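Long-range contacts in glutamyl-tRNA synthetase (Methanothermobacter thermautotrophicus, PDB 3AII), which probably activates glutamate with ATP and transfers it to the acceptor end of tRNA(Glu): residues A[405-410]-A[492-497]; A[436-441]-A[517-522]; A[451-456]-A[466-471]; A[502-507]-A[548-553]. All blocks are in the same frame, centred on the assembly; numbering follows the deposited sequence.

Overall arrangement
All four contacts lie in the anticodon-binding part of the chain, which folds as two linked beta barrels. They sit on the same side of the chain's centre and belong to the tRNA-reading end; the predicted 'HIGH' region belongs to the catalytic domain. The centre of contact 4 is about 19 Å from the centre of the chain, and that of contact 3 about 43 Å. Contacts 1 and 2 touch, with centres about 12 Å apart: F405 N lies 2.7 Å from E517 OE2. Contact 1 also reaches contact 4, where F406 CE2 packs 3.7 Å from V504 CG2. Toward contact 3, D409 and D451 bring like charges close. Contacts 2 and 3 do not touch.

Contact 1 (A[405-410]-A[492-497]); sequences FFAADP and HWVPAE
F405 turns CG anti to its carbonyl carbon (chi1 -72°). H492 and W493 both hold CG in the crowded position between backbone N and carbonyl carbon (57° and 62°). These torsions bring H492 CB and the W493 ring against the F405 ring where strand 402-408 of one beta barrel of the anticodon-binding part meets strand 489-495 of the other. H492 CB lies over one face of the F405 ring, a CH-pi contact 3.8 Å from its centroid. The W493 ring meets F405 obliquely, with F405 CE2 3.8 Å from W493 NE1. That N-H is hydrogen-bonded to I461 O. The backbone N and O of W493 are buried here and find no polar partner; F405 CD2 stands 3.1 Å from W493 O. V494 CG2 packs against F405 O and lies 4.2 Å from A407 CB. R438 adds a cation-pi contact to the F405 ring. An alanine in place of F405 removes the aromatic partner shared by H492 CB and W493, and would probably loosen the join between the barrels. The H492 ring is held at two nitrogens: ND1 bonds to R533, and NE2 lies 2.9 Å from water 1, which accepts from A408 N at 3.0 Å.

Contact 2 (A[436-441]-A[517-522]); sequences GNRVLE and EADASE
R438 and E517 cross at about a right angle, with the guanidinium and carboxylate planes turned 45° apart. R438 leaves its backbone with CG anti to the carbonyl carbon. It then bends at chi2 (117°) and again at chi3, so that its NE side faces the acid. E517 starts from the crowded position between backbone N and carbonyl carbon and runs extended to CD. The result is a side-on, two-nitrogen salt bridge. R438 NE donates to E517 OE1 at 3.0 Å, nearly straight at 163°; OE1 lies in the guanidinium plane but is met from above the carboxylate plane. R438 NH1 donates to E517 OE2 at 2.9 Å, and OE2 accepts through its syn lone pair. E517 OE2 has a second grip from the backbone N of F405. R438 NH2 is taken by E532 and by P427 O, which fixes the rotation of the guanidinium.

L440 crosses E517 at about a right angle too. Its CD2 rests 3.4 Å from E517 OE1, so an apolar branch flanks the buried charge. D519 comes in obliquely lower down, with D519 OD2 3.5 Å from R438 CB. Its charge is near that of R438 but not in contact, and would probably add only a mild attraction. D519 belongs to a 3-10 segment, 518-522, in which S521 OG donates to A518 O at 2.8 Å.

Strand 437-442 pairs with strand 422-427 in a two-stranded antiparallel sheet, while E517 directly follows strand 511-516 of a barrel. This buried arginine-glutamate bridge ties the two together, within the double-barrel anticodon-binding region of GlnRS-like glutamyl-tRNA synthetases.

Contact 3 (A[451-456]-A[466-471]); sequences DDLGEG and VIYSGG
Three hydrogen bonds join 451-456, a loop leading into strand 456-460, to 466-471, the end of strand 464-469 and the turn after it. Two are backbone bonds between G456 and Y468. G456 N donates to Y468 O at 2.8 Å, in the plane of that carbonyl. Y468 N donates back to G456 O at 2.9 Å, almost straight at 176° but from above the carbonyl plane. Both polar backbone groups of G456 and Y468 are thus used by each other. The third bond is made by a side chain. E455 runs extended beyond CG and carries OE2 to the backbone of G470. G470 N donates to E455 OE2 at 2.7 Å, at 177°, through the anti lone pair of that oxygen. The carboxylate also lies along the chain before this point, with E455 OE2 3.4 Å from S469 CA.

G456 and Y468 form an antiparallel hydrogen-bonded pair. It opens the beta hairpin of strands 456-460 and 464-469 in the barrel of the anticodon-binding part. G456 has a phi of 134°, where a CB would be jammed against the preceding carbonyl O, so glycine suits the site.

Y468 sets CG anti to its backbone N, and this sends the ring alongside the incoming loop. G454 O meets the ring at its edge, 3.5 Å from Y468 CD2. L453 crosses the tyrosine at about a right angle. L453 CG lies 3.8 Å from Y468 CE2, and L453 CD2 lies close to the same Y468 CE2. L413, L458 and L473 also pack on Y468. An alanine in place of Y468 removes the ring, and L453 would probably lose its support against this strand.

Contact 4 (A[502-507]-A[548-553]); sequences AEVIMP and FYYAHK
I505 O is gripped twice. Y550 N donates to it at 3.0 Å, almost dead straight at 178°, and water 2 donates to it at 3.0 Å. The same water donates to Y550 O at 2.8 Å, so it bridges the two carbonyls. Two more backbone bonds complete the ladder. F548 N donates to E503 O at 2.9 Å, and I505 N donates to F548 O at 2.7 Å. F548 O also faces the CA-H of V504. Strands 500-505 and 546-552 therefore run parallel in the barrel nearer the catalytic domain, with V504 beside F548 and I505 beside Y549.

I505 and Y549 point the same way, and I505 CB sits over the centre of the tyrosine ring, 3.8 Å from its centroid. M506 bends at chi2 and chi3 and brings CE over the centre of the Y550 ring, 3.6 Å from that centroid. Its SD lies oblique to the ring, a Met-aromatic contact. V504 CG1 comes to the edge of Y550, and P507 CD touches obliquely. Y550 OH is bonded to F534 O. The chemistry implies a division of roles: straight backbone bonds fit the parallel register, while the I505 side chain and the M506 methyl laid on tyrosine faces fill the space beside it.

Contact 1 (A[405-410]-A[492-497])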
loop_
_atom_site.group_PDB
_atom_site.type_symbol
_atom_site.label_atom_id
_atom_site.label_comp_id
_atom_site.label_asym_id
_atom_site.label_seq_id
_atom_site.Cartn_x
_atom_site.Cartn_y
_atom_site.Cartn_z
ATOM N N PHE A 405 21.304 -21.323 -4.023
ATOM C CA PHE A 405 22.098 -20.692 -5.091
ATOM C C PHE A 405 21.267 -20.609 -6.373
ATOM O O PHE A 405 20.904 -21.646 -6.942
ATOM C CB PHE A 405 23.362 -21.509 -5.394
ATOM C CG PHE A 405 24.432 -21.437 -4.328
ATOM C CD1 PHE A 405 24.511 -20.350 -3.464
ATOM C CD2 PHE A 405 25.376 -22.449 -4.218
ATOM C CE1 PHE A 405 25.512 -20.290 -2.481
ATOM C CE2 PHE A 405 26.377 -22.387 -3.243
ATOM C CZ PHE A 405 26.447 -21.304 -2.392
ATOM N N PHE A 406 20.981 -19.384 -6.814
ATOM C CA PHE A 406 20.358 -19.116 -8.105
ATOM C C PHE A 406 21.372 -18.345 -8.929
ATOM O O PHE A 406 21.806 -17.273 -8.528
ATOM C CB PHE A 406 19.080 -18.281 -7.915
ATOM C CG PHE A 406 18.544 -17.654 -9.196
ATOM C CD1 PHE A 406 17.934 -18.437 -10.164
ATOM C CD2 PHE A 406 18.633 -16.282 -9.398
ATOM C CE1 PHE A 406 17.433 -17.869 -11.337
ATOM C CE2 PHE A 406 18.128 -15.694 -10.561
ATOM C CZ PHE A 406 17.531 -16.485 -11.528
ATOM N N ALA A 407 21.760 -18.913 -10.067
ATOM C CA ALA A 407 22.707 -18.260 -10.965
ATOM C C ALA A 407 21.937 -17.593 -12.103
ATOM O O ALA A 407 21.460 -18.275 -13.014
ATOM C CB ALA A 407 23.699 -19.282 -11.515
ATOM N N ALA A 408 21.814 -16.268 -12.026
ATOM C CA ALA A 408 21.176 -15.469 -13.074
ATOM C C ALA A 408 22.052 -15.456 -14.329
ATOM O O ALA A 408 23.270 -15.398 -14.219
ATOM C CB ALA A 408 20.983 -14.064 -12.585
ATOM N N ASP A 409 21.423 -15.478 -15.505
ATOM C CA ASP A 409 22.146 -15.431 -16.787
ATOM C C ASP A 409 23.373 -16.335 -16.753
ATOM O O ASP A 409 24.507 -15.891 -16.959
ATOM C CB ASP A 409 22.535 -13.995 -17.134
ATOM C CG ASP A 409 21.324 -13.121 -17.431
ATOM O OD1 ASP A 409 20.292 -13.652 -17.901
ATOM O OD2 ASP A 409 21.404 -11.905 -17.187
ATOM N N PRO A 410 23.142 -17.620 -16.492
ATOM C CA PRO A 410 24.248 -18.515 -16.171
ATOM C C PRO A 410 25.111 -18.843 -17.383
ATOM O O PRO A 410 24.639 -18.856 -18.520
ATOM C CB PRO A 410 23.535 -19.769 -15.671
ATOM C CG PRO A 410 22.212 -19.746 -16.384
ATOM C CD PRO A 410 21.839 -18.302 -16.435
ATOM N N HIS A 492 28.718 -17.782 -6.172
ATOM C CA HIS A 492 27.760 -18.877 -6.046
ATOM C C HIS A 492 27.733 -19.643 -7.360
ATOM O O HIS A 492 28.267 -19.173 -8.375
ATOM C CB HIS A 492 26.366 -18.396 -5.599
ATOM C CG HIS A 492 25.747 -17.364 -6.492
ATOM N ND1 HIS A 492 26.231 -16.081 -6.596
ATOM C CD2 HIS A 492 24.641 -17.414 -7.278
ATOM C CE1 HIS A 492 25.471 -15.388 -7.428
ATOM N NE2 HIS A 492 24.499 -16.176 -7.856
ATOM N N TRP A 493 27.147 -20.830 -7.333
ATOM C CA TRP A 493 27.299 -21.782 -8.432
ATOM C C TRP A 493 26.260 -22.891 -8.315
ATOM O O TRP A 493 25.712 -23.136 -7.235
ATOM C CB TRP A 493 28.726 -22.369 -8.435
ATOM C CG TRP A 493 29.023 -23.128 -7.171
ATOM C CD1 TRP A 493 29.341 -22.601 -5.943
ATOM C CD2 TRP A 493 28.969 -24.543 -7.000
ATOM N NE1 TRP A 493 29.519 -23.626 -5.026
ATOM C CE2 TRP A 493 29.288 -24.820 -5.653
ATOM C CE3 TRP A 493 28.700 -25.611 -7.861
ATOM C CZ2 TRP A 493 29.324 -26.129 -5.147
ATOM C CZ3 TRP A 493 28.748 -26.903 -7.359
ATOM C CH2 TRP A 493 29.062 -27.148 -6.015
ATOM N N VAL A 494 25.970 -23.541 -9.436
ATOM C CA VAL A 494 25.012 -24.639 -9.476
ATOM C C VAL A 494 25.593 -25.827 -10.251
ATOM O O VAL A 494 26.048 -25.664 -11.383
ATOM C CB VAL A 494 23.702 -24.197 -10.156
ATOM C CG1 VAL A 494 22.691 -25.339 -10.135
ATOM C CG2 VAL A 494 23.118 -22.943 -9.463
ATOM N N PRO A 495 25.590 -27.029 -9.647
ATOM C CA PRO A 495 26.040 -28.229 -10.363
ATOM C C PRO A 495 25.230 -28.403 -11.644
ATOM O O PRO A 495 24.004 -28.302 -11.609
ATOM C CB PRO A 495 25.719 -29.370 -9.388
ATOM C CG PRO A 495 25.652 -28.740 -8.037
ATOM C CD PRO A 495 25.207 -27.306 -8.247
ATOM N N ALA A 496 25.888 -28.673 -12.763
ATOM C CA ALA A 496 25.171 -28.686 -14.037
ATOM C C ALA A 496 24.152 -29.822 -14.134
ATOM O O ALA A 496 23.075 -29.655 -14.723
ATOM C CB ALA A 496 26.146 -28.752 -15.192
ATOM N N GLU A 497 24.488 -30.972 -13.560
ATOM C CA GLU A 497 23.699 -32.184 -13.769
ATOM C C GLU A 497 22.281 -32.075 -13.224
ATOM O O GLU A 497 21.340 -32.647 -13.783
ATOM C CB GLU A 497 24.397 -33.398 -13.149
ATOM C CG GLU A 497 25.631 -33.864 -13.913
ATOM C CD GLU A 497 26.912 -33.128 -13.533
ATOM O OE1 GLU A 497 26.876 -32.185 -12.710
ATOM O OE2 GLU A 497 27.974 -33.507 -14.068
HETATM O O HOH W 1 22.818 -14.685 -9.716
#

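Contact 2 (A[436-441]-A[517-522])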
loop_
_atom_site.group_PDB
_atom_site.type_symbol
_atom_site.label_atom_id
_atom_site.label_comp_id
_atom_site.label_asym_id
_atom_site.label_seq_id
_atom_site.Cartn_x
_atom_site.Cartn_y
_atom_site.Cartn_z
ATOM N N GLY A 436 18.753 -28.525 8.375
ATOM C CA GLY A 436 19.839 -29.270 7.763
ATOM C C GLY A 436 20.616 -28.575 6.660
ATOM O O GLY A 436 20.525 -27.350 6.490
ATOM N N ASN A 437 21.388 -29.369 5.926
ATOM C CA ASN A 437 22.315 -28.821 4.935
ATOM C C ASN A 437 21.938 -29.240 3.528
ATOM O O ASN A 437 21.553 -30.390 3.304
ATOM C CB ASN A 437 23.733 -29.306 5.207
ATOM C CG ASN A 437 24.305 -28.756 6.494
ATOM O OD1 ASN A 437 23.824 -27.769 7.019
ATOM N ND2 ASN A 437 25.354 -29.406 7.007
ATOM N N ARG A 438 22.071 -28.319 2.573
ATOM C CA ARG A 438 22.068 -28.727 1.166
ATOM C C ARG A 438 23.339 -29.505 0.852
ATOM O O ARG A 438 24.397 -29.249 1.430
ATOM C CB ARG A 438 21.997 -27.507 0.239
ATOM C CG ARG A 438 20.837 -26.571 0.475
ATOM C CD ARG A 438 21.317 -25.184 0.893
ATOM N NE ARG A 438 21.980 -24.497 -0.224
ATOM C CZ ARG A 438 22.608 -23.335 -0.101
ATOM N NH1 ARG A 438 23.143 -22.756 -1.167
ATOM N NH2 ARG A 438 22.706 -22.759 1.090
ATOM N N VAL A 439 23.235 -30.467 -0.063
ATOM C CA VAL A 439 24.380 -31.230 -0.527
ATOM C C VAL A 439 24.476 -31.009 -2.006
ATOM O O VAL A 439 23.546 -31.319 -2.757
ATOM C CB VAL A 439 24.230 -32.730 -0.233
ATOM C CG1 VAL A 439 25.473 -33.493 -0.678
ATOM C CG2 VAL A 439 23.979 -32.919 1.263
ATOM N N LEU A 440 25.593 -30.435 -2.415
ATOM C CA LEU A 440 25.831 -30.118 -3.816
ATOM C C LEU A 440 26.966 -30.982 -4.315
ATOM O O LEU A 440 28.042 -31.008 -3.717
ATOM C CB LEU A 440 26.227 -28.657 -3.964
ATOM C CG LEU A 440 25.180 -27.646 -3.493
ATOM C CD1 LEU A 440 25.606 -26.228 -3.792
ATOM C CD2 LEU A 440 23.868 -27.936 -4.172
ATOM N N GLU A 441 26.722 -31.690 -5.409
ATOM C CA GLU A 441 27.708 -32.605 -5.943
ATOM C C GLU A 441 28.426 -31.975 -7.139
ATOM O O GLU A 441 27.863 -31.869 -8.231
ATOM C CB GLU A 441 27.042 -33.917 -6.359
ATOM C CG GLU A 441 26.263 -34.616 -5.253
ATOM C CD GLU A 441 27.135 -35.437 -4.322
ATOM O OE1 GLU A 441 28.390 -35.401 -4.461
ATOM O OE2 GLU A 441 26.554 -36.134 -3.452
ATOM N N GLU A 517 19.711 -24.426 -7.658
ATOM C CA GLU A 517 20.108 -25.746 -7.204
ATOM C C GLU A 517 18.908 -26.675 -6.947
ATOM O O GLU A 517 17.799 -26.217 -6.679
ATOM C CB GLU A 517 20.999 -25.630 -5.971
ATOM C CG GLU A 517 20.255 -25.240 -4.717
ATOM C CD GLU A 517 21.205 -25.061 -3.554
ATOM O OE1 GLU A 517 21.393 -26.022 -2.778
ATOM O OE2 GLU A 517 21.770 -23.958 -3.433
ATOM N N ALA A 518 19.168 -27.982 -7.055
ATOM C CA ALA A 518 18.138 -29.018 -6.973
ATOM C C ALA A 518 17.207 -28.917 -5.777
ATOM O O ALA A 518 16.003 -29.155 -5.899
ATOM C CB ALA A 518 18.792 -30.408 -7.007
ATOM N N ASP A 519 17.739 -28.567 -4.609
ATOM C CA ASP A 519 16.904 -28.507 -3.408
ATOM C C ASP A 519 15.762 -27.491 -3.439
ATOM O O ASP A 519 14.786 -27.619 -2.700
ATOM C CB ASP A 519 17.764 -28.273 -2.168
ATOM C CG ASP A 519 18.379 -29.546 -1.644
ATOM O OD1 ASP A 519 17.732 -30.615 -1.753
ATOM O OD2 ASP A 519 19.515 -29.480 -1.122
ATOM N N ALA A 520 15.882 -26.473 -4.281
ATOM C CA ALA A 520 14.839 -25.485 -4.432
ATOM C C ALA A 520 13.508 -26.142 -4.793
ATOM O O ALA A 520 12.456 -25.595 -4.512
ATOM C CB ALA A 520 15.243 -24.450 -5.484
ATOM N N SER A 521 13.563 -27.324 -5.403
ATOM C CA SER A 521 12.332 -28.030 -5.772
ATOM C C SER A 521 11.462 -28.396 -4.570
ATOM O O SER A 521 10.280 -28.708 -4.730
ATOM C CB SER A 521 12.644 -29.286 -6.602
ATOM O OG SER A 521 13.390 -30.226 -5.856
ATOM N N GLU A 522 12.044 -28.362 -3.369
ATOM C CA GLU A 522 11.285 -28.586 -2.128
ATOM C C GLU A 522 10.373 -27.415 -1.722
ATOM O O GLU A 522 9.509 -27.557 -0.851
ATOM C CB GLU A 522 12.246 -28.905 -0.971
ATOM C CG GLU A 522 12.954 -27.666 -0.395
ATOM C CD GLU A 522 14.144 -28.026 0.480
ATOM O OE1 GLU A 522 14.239 -29.191 0.916
ATOM O OE2 GLU A 522 14.990 -27.145 0.734
#

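Contact 3 (A[451-456]-A[466-471])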
loop_
_atom_site.group_PDB
_atom_site.type_symbol
_atom_site.label_atom_id
_atom_site.label_comp_id
_atom_site.label_asym_id
_atom_site.label_seq_id
_atom_site.Cartn_x
_atom_site.Cartn_y
_atom_site.Cartn_z
ATOM N N ASP A 451 26.732 -12.396 -15.118
ATOM C CA ASP A 451 26.808 -10.935 -15.072
ATOM C C ASP A 451 28.052 -10.404 -14.361
ATOM O O ASP A 451 28.289 -10.700 -13.189
ATOM C CB ASP A 451 25.542 -10.347 -14.438
ATOM C CG ASP A 451 24.304 -10.583 -15.287
ATOM O OD1 ASP A 451 24.455 -10.793 -16.511
ATOM O OD2 ASP A 451 23.183 -10.556 -14.731
ATOM N N ASP A 452 28.832 -9.604 -15.080
ATOM C CA ASP A 452 30.054 -9.025 -14.536
ATOM C C ASP A 452 31.025 -10.122 -14.131
ATOM O O ASP A 452 31.770 -9.978 -13.166
ATOM C CB ASP A 452 29.743 -8.131 -13.334
ATOM C CG ASP A 452 28.914 -6.919 -13.711
ATOM O OD1 ASP A 452 28.800 -6.630 -14.920
ATOM O OD2 ASP A 452 28.379 -6.255 -12.797
ATOM N N LEU A 453 30.993 -11.227 -14.867
ATOM C CA LEU A 453 31.913 -12.329 -14.630
ATOM C C LEU A 453 33.174 -12.102 -15.457
ATOM O O LEU A 453 33.205 -12.387 -16.655
ATOM C CB LEU A 453 31.269 -13.658 -15.021
ATOM C CG LEU A 453 32.140 -14.900 -14.832
ATOM C CD1 LEU A 453 32.495 -15.083 -13.368
ATOM C CD2 LEU A 453 31.446 -16.136 -15.373
ATOM N N GLY A 454 34.213 -11.580 -14.817
ATOM C CA GLY A 454 35.455 -11.318 -15.517
ATOM C C GLY A 454 36.495 -12.381 -15.231
ATOM O O GLY A 454 36.251 -13.312 -14.472
ATOM N N GLU A 455 37.667 -12.235 -15.834
ATOM C CA GLU A 455 38.732 -13.215 -15.662
ATOM C C GLU A 455 39.381 -13.087 -14.287
ATOM O O GLU A 455 39.366 -12.012 -13.676
ATOM C CB GLU A 455 39.776 -13.051 -16.764
ATOM C CG GLU A 455 39.229 -13.300 -18.165
ATOM C CD GLU A 455 40.281 -13.117 -19.241
ATOM O OE1 GLU A 455 40.849 -12.008 -19.335
ATOM O OE2 GLU A 455 40.541 -14.081 -19.994
ATOM N N GLY A 456 39.928 -14.192 -13.793
ATOM C CA GLY A 456 40.647 -14.174 -12.535
ATOM C C GLY A 456 40.264 -15.317 -11.626
ATOM O O GLY A 456 39.490 -16.194 -12.016
ATOM N N VAL A 466 39.140 -21.872 -8.461
ATOM C CA VAL A 466 39.418 -22.016 -9.882
ATOM C C VAL A 466 39.934 -20.699 -10.433
ATOM O O VAL A 466 39.863 -19.667 -9.757
ATOM C CB VAL A 466 38.151 -22.386 -10.643
ATOM C CG1 VAL A 466 37.644 -23.761 -10.187
ATOM C CG2 VAL A 466 37.077 -21.301 -10.452
ATOM N N ILE A 467 40.469 -20.745 -11.654
ATOM C CA ILE A 467 40.845 -19.538 -12.370
ATOM C C ILE A 467 40.095 -19.501 -13.695
ATOM O O ILE A 467 40.111 -20.468 -14.464
ATOM C CB ILE A 467 42.375 -19.455 -12.580
ATOM C CG1 ILE A 467 43.066 -19.421 -11.217
ATOM C CG2 ILE A 467 42.740 -18.208 -13.392
ATOM C CD1 ILE A 467 44.527 -19.627 -11.267
ATOM N N TYR A 468 39.406 -18.392 -13.937
ATOM C CA TYR A 468 38.644 -18.202 -15.158
ATOM C C TYR A 468 39.460 -17.306 -16.084
ATOM O O TYR A 468 39.714 -16.146 -15.766
ATOM C CB TYR A 468 37.285 -17.558 -14.829
ATOM C CG TYR A 468 36.330 -17.443 -15.997
ATOM C CD1 TYR A 468 36.092 -18.520 -16.837
ATOM C CD2 TYR A 468 35.658 -16.246 -16.258
ATOM C CE1 TYR A 468 35.214 -18.418 -17.905
ATOM C CE2 TYR A 468 34.787 -16.137 -17.326
ATOM C CZ TYR A 468 34.565 -17.225 -18.140
ATOM O OH TYR A 468 33.694 -17.136 -19.206
ATOM N N SER A 469 39.889 -17.841 -17.219
ATOM C CA SER A 469 40.578 -17.001 -18.191
ATOM C C SER A 469 40.509 -17.609 -19.577
ATOM O O SER A 469 40.457 -18.828 -19.722
ATOM C CB SER A 469 42.027 -16.724 -17.776
ATOM O OG SER A 469 42.814 -17.895 -17.822
ATOM N N GLY A 470 40.460 -16.742 -20.585
ATOM C CA GLY A 470 40.322 -17.183 -21.957
ATOM C C GLY A 470 39.039 -17.955 -22.175
ATOM O O GLY A 470 38.943 -18.756 -23.102
ATOM N N GLY A 471 38.050 -17.717 -21.314
ATOM C CA GLY A 471 36.762 -18.373 -21.433
ATOM C C GLY A 471 36.781 -19.793 -20.905
ATOM O O GLY A 471 35.851 -20.566 -21.127
#

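Contact 4 (A[502-507]-A[548-553])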
loop_
_atom_site.group_PDB
_atom_site.type_symbol
_atom_site.label_atom_id
_atom_site.label_comp_id
_atom_site.label_asym_id
_atom_site.label_seq_id
_atom_site.Cartn_x
_atom_site.Cartn_y
_atom_site.Cartn_z
ATOM N N ALA A 502 14.791 -21.584 -13.446
ATOM C CA ALA A 502 14.049 -20.648 -12.615
ATOM C C ALA A 502 14.097 -19.257 -13.207
ATOM O O ALA A 502 14.958 -18.944 -14.027
ATOM C CB ALA A 502 14.613 -20.623 -11.193
ATOM N N GLU A 503 13.168 -18.414 -12.787
ATOM C CA GLU A 503 13.235 -17.013 -13.144
ATOM C C GLU A 503 12.763 -16.181 -11.980
ATOM O O GLU A 503 12.042 -16.663 -11.102
ATOM C CB GLU A 503 12.415 -16.711 -14.393
ATOM C CG GLU A 503 10.943 -16.997 -14.271
ATOM C CD GLU A 503 10.241 -16.893 -15.611
ATOM O OE1 GLU A 503 10.612 -17.651 -16.534
ATOM O OE2 GLU A 503 9.324 -16.052 -15.742
ATOM N N VAL A 504 13.212 -14.939 -11.967
ATOM C CA VAL A 504 12.861 -14.002 -10.920
ATOM C C VAL A 504 12.318 -12.749 -11.583
ATOM O O VAL A 504 12.953 -12.189 -12.491
ATOM C CB VAL A 504 14.086 -13.646 -10.062
ATOM C CG1 VAL A 504 13.695 -12.674 -8.951
ATOM C CG2 VAL A 504 14.704 -14.920 -9.475
ATOM N N ILE A 505 11.127 -12.333 -11.165
ATOM C CA ILE A 505 10.556 -11.082 -11.659
ATOM C C ILE A 505 11.021 -9.957 -10.764
ATOM O O ILE A 505 10.801 -9.995 -9.553
ATOM C CB ILE A 505 9.031 -11.124 -11.697
ATOM C CG1 ILE A 505 8.570 -12.358 -12.469
ATOM C CG2 ILE A 505 8.493 -9.828 -12.302
ATOM C CD1 ILE A 505 9.155 -12.469 -13.862
ATOM N N MET A 506 11.685 -8.965 -11.355
ATOM C CA MET A 506 12.297 -7.891 -10.584
ATOM C C MET A 506 11.289 -6.767 -10.345
ATOM O O MET A 506 10.198 -6.775 -10.921
ATOM C CB MET A 506 13.564 -7.365 -11.283
ATOM C CG MET A 506 14.592 -8.436 -11.642
ATOM S SD MET A 506 15.183 -9.362 -10.200
ATOM C CE MET A 506 16.174 -8.151 -9.370
ATOM N N PRO A 507 11.629 -5.818 -9.466
ATOM C CA PRO A 507 10.623 -4.824 -9.094
ATOM C C PRO A 507 10.187 -3.917 -10.250
ATOM O O PRO A 507 9.162 -3.257 -10.119
ATOM C CB PRO A 507 11.313 -4.031 -7.976
ATOM C CG PRO A 507 12.286 -5.016 -7.390
ATOM C CD PRO A 507 12.812 -5.750 -8.591
ATOM N N PHE A 548 10.000 -16.729 -9.113
ATOM C CA PHE A 548 10.080 -15.959 -7.876
ATOM C C PHE A 548 9.816 -14.501 -8.176
ATOM O O PHE A 548 10.100 -14.030 -9.284
ATOM C CB PHE A 548 11.497 -16.025 -7.289
ATOM C CG PHE A 548 11.928 -17.404 -6.866
ATOM C CD1 PHE A 548 12.532 -18.260 -7.768
ATOM C CD2 PHE A 548 11.748 -17.827 -5.556
ATOM C CE1 PHE A 548 12.947 -19.531 -7.382
ATOM C CE2 PHE A 548 12.153 -19.095 -5.158
ATOM C CZ PHE A 548 12.755 -19.950 -6.074
ATOM N N TYR A 549 9.307 -13.788 -7.176
ATOM C CA TYR A 549 9.225 -12.330 -7.200
ATOM C C TYR A 549 10.237 -11.722 -6.224
ATOM O O TYR A 549 10.247 -12.044 -5.038
ATOM C CB TYR A 549 7.786 -11.857 -6.901
ATOM C CG TYR A 549 6.936 -11.817 -8.148
ATOM C CD1 TYR A 549 6.421 -10.614 -8.629
ATOM C CD2 TYR A 549 6.688 -12.972 -8.872
ATOM C CE1 TYR A 549 5.672 -10.578 -9.795
ATOM C CE2 TYR A 549 5.940 -12.948 -10.035
ATOM C CZ TYR A 549 5.440 -11.741 -10.494
ATOM O OH TYR A 549 4.697 -11.712 -11.658
ATOM N N TYR A 550 11.091 -10.839 -6.741
ATOM C CA TYR A 550 12.176 -10.234 -5.972
ATOM C C TYR A 550 11.702 -9.243 -4.922
ATOM O O TYR A 550 10.901 -8.343 -5.208
ATOM C CB TYR A 550 13.127 -9.532 -6.935
ATOM C CG TYR A 550 14.485 -9.158 -6.380
ATOM C CD1 TYR A 550 15.523 -10.088 -6.365
ATOM C CD2 TYR A 550 14.747 -7.870 -5.909
ATOM C CE1 TYR A 550 16.775 -9.752 -5.879
ATOM C CE2 TYR A 550 16.009 -7.522 -5.434
ATOM C CZ TYR A 550 17.017 -8.474 -5.423
ATOM O OH TYR A 550 18.278 -8.160 -4.950
ATOM N N ALA A 551 12.204 -9.391 -3.702
ATOM C CA ALA A 551 11.921 -8.418 -2.659
ATOM C C ALA A 551 13.008 -7.354 -2.635
ATOM O O ALA A 551 12.768 -6.203 -3.012
ATOM C CB ALA A 551 11.808 -9.099 -1.292
ATOM N N HIS A 552 14.210 -7.744 -2.216
ATOM C CA HIS A 552 15.313 -6.798 -2.043
ATOM C C HIS A 552 16.617 -7.542 -1.792
ATOM O O HIS A 552 16.618 -8.748 -1.551
ATOM C CB HIS A 552 15.023 -5.867 -0.853
ATOM C CG HIS A 552 14.595 -6.600 0.382
ATOM N ND1 HIS A 552 15.471 -7.349 1.142
ATOM C CD2 HIS A 552 13.381 -6.731 0.968
ATOM C CE1 HIS A 552 14.816 -7.903 2.146
ATOM N NE2 HIS A 552 13.545 -7.549 2.062
ATOM N N LYS A 553 17.730 -6.814 -1.841
ATOM C CA LYS A 553 19.038 -7.400 -1.561
ATOM C C LYS A 553 19.091 -7.956 -0.139
ATOM O O LYS A 553 18.289 -7.596 0.725
ATOM C CB LYS A 553 20.137 -6.349 -1.749
ATOM C CG LYS A 553 20.099 -5.653 -3.105
ATOM C CD LYS A 553 21.183 -4.590 -3.230
ATOM C CE LYS A 553 22.573 -5.210 -3.205
ATOM N NZ LYS A 553 23.646 -4.184 -3.352
ATOM O OXT LYS A 553 19.944 -8.783 0.189
HETATM O O HOH W 2 9.738 -7.817 -7.753
#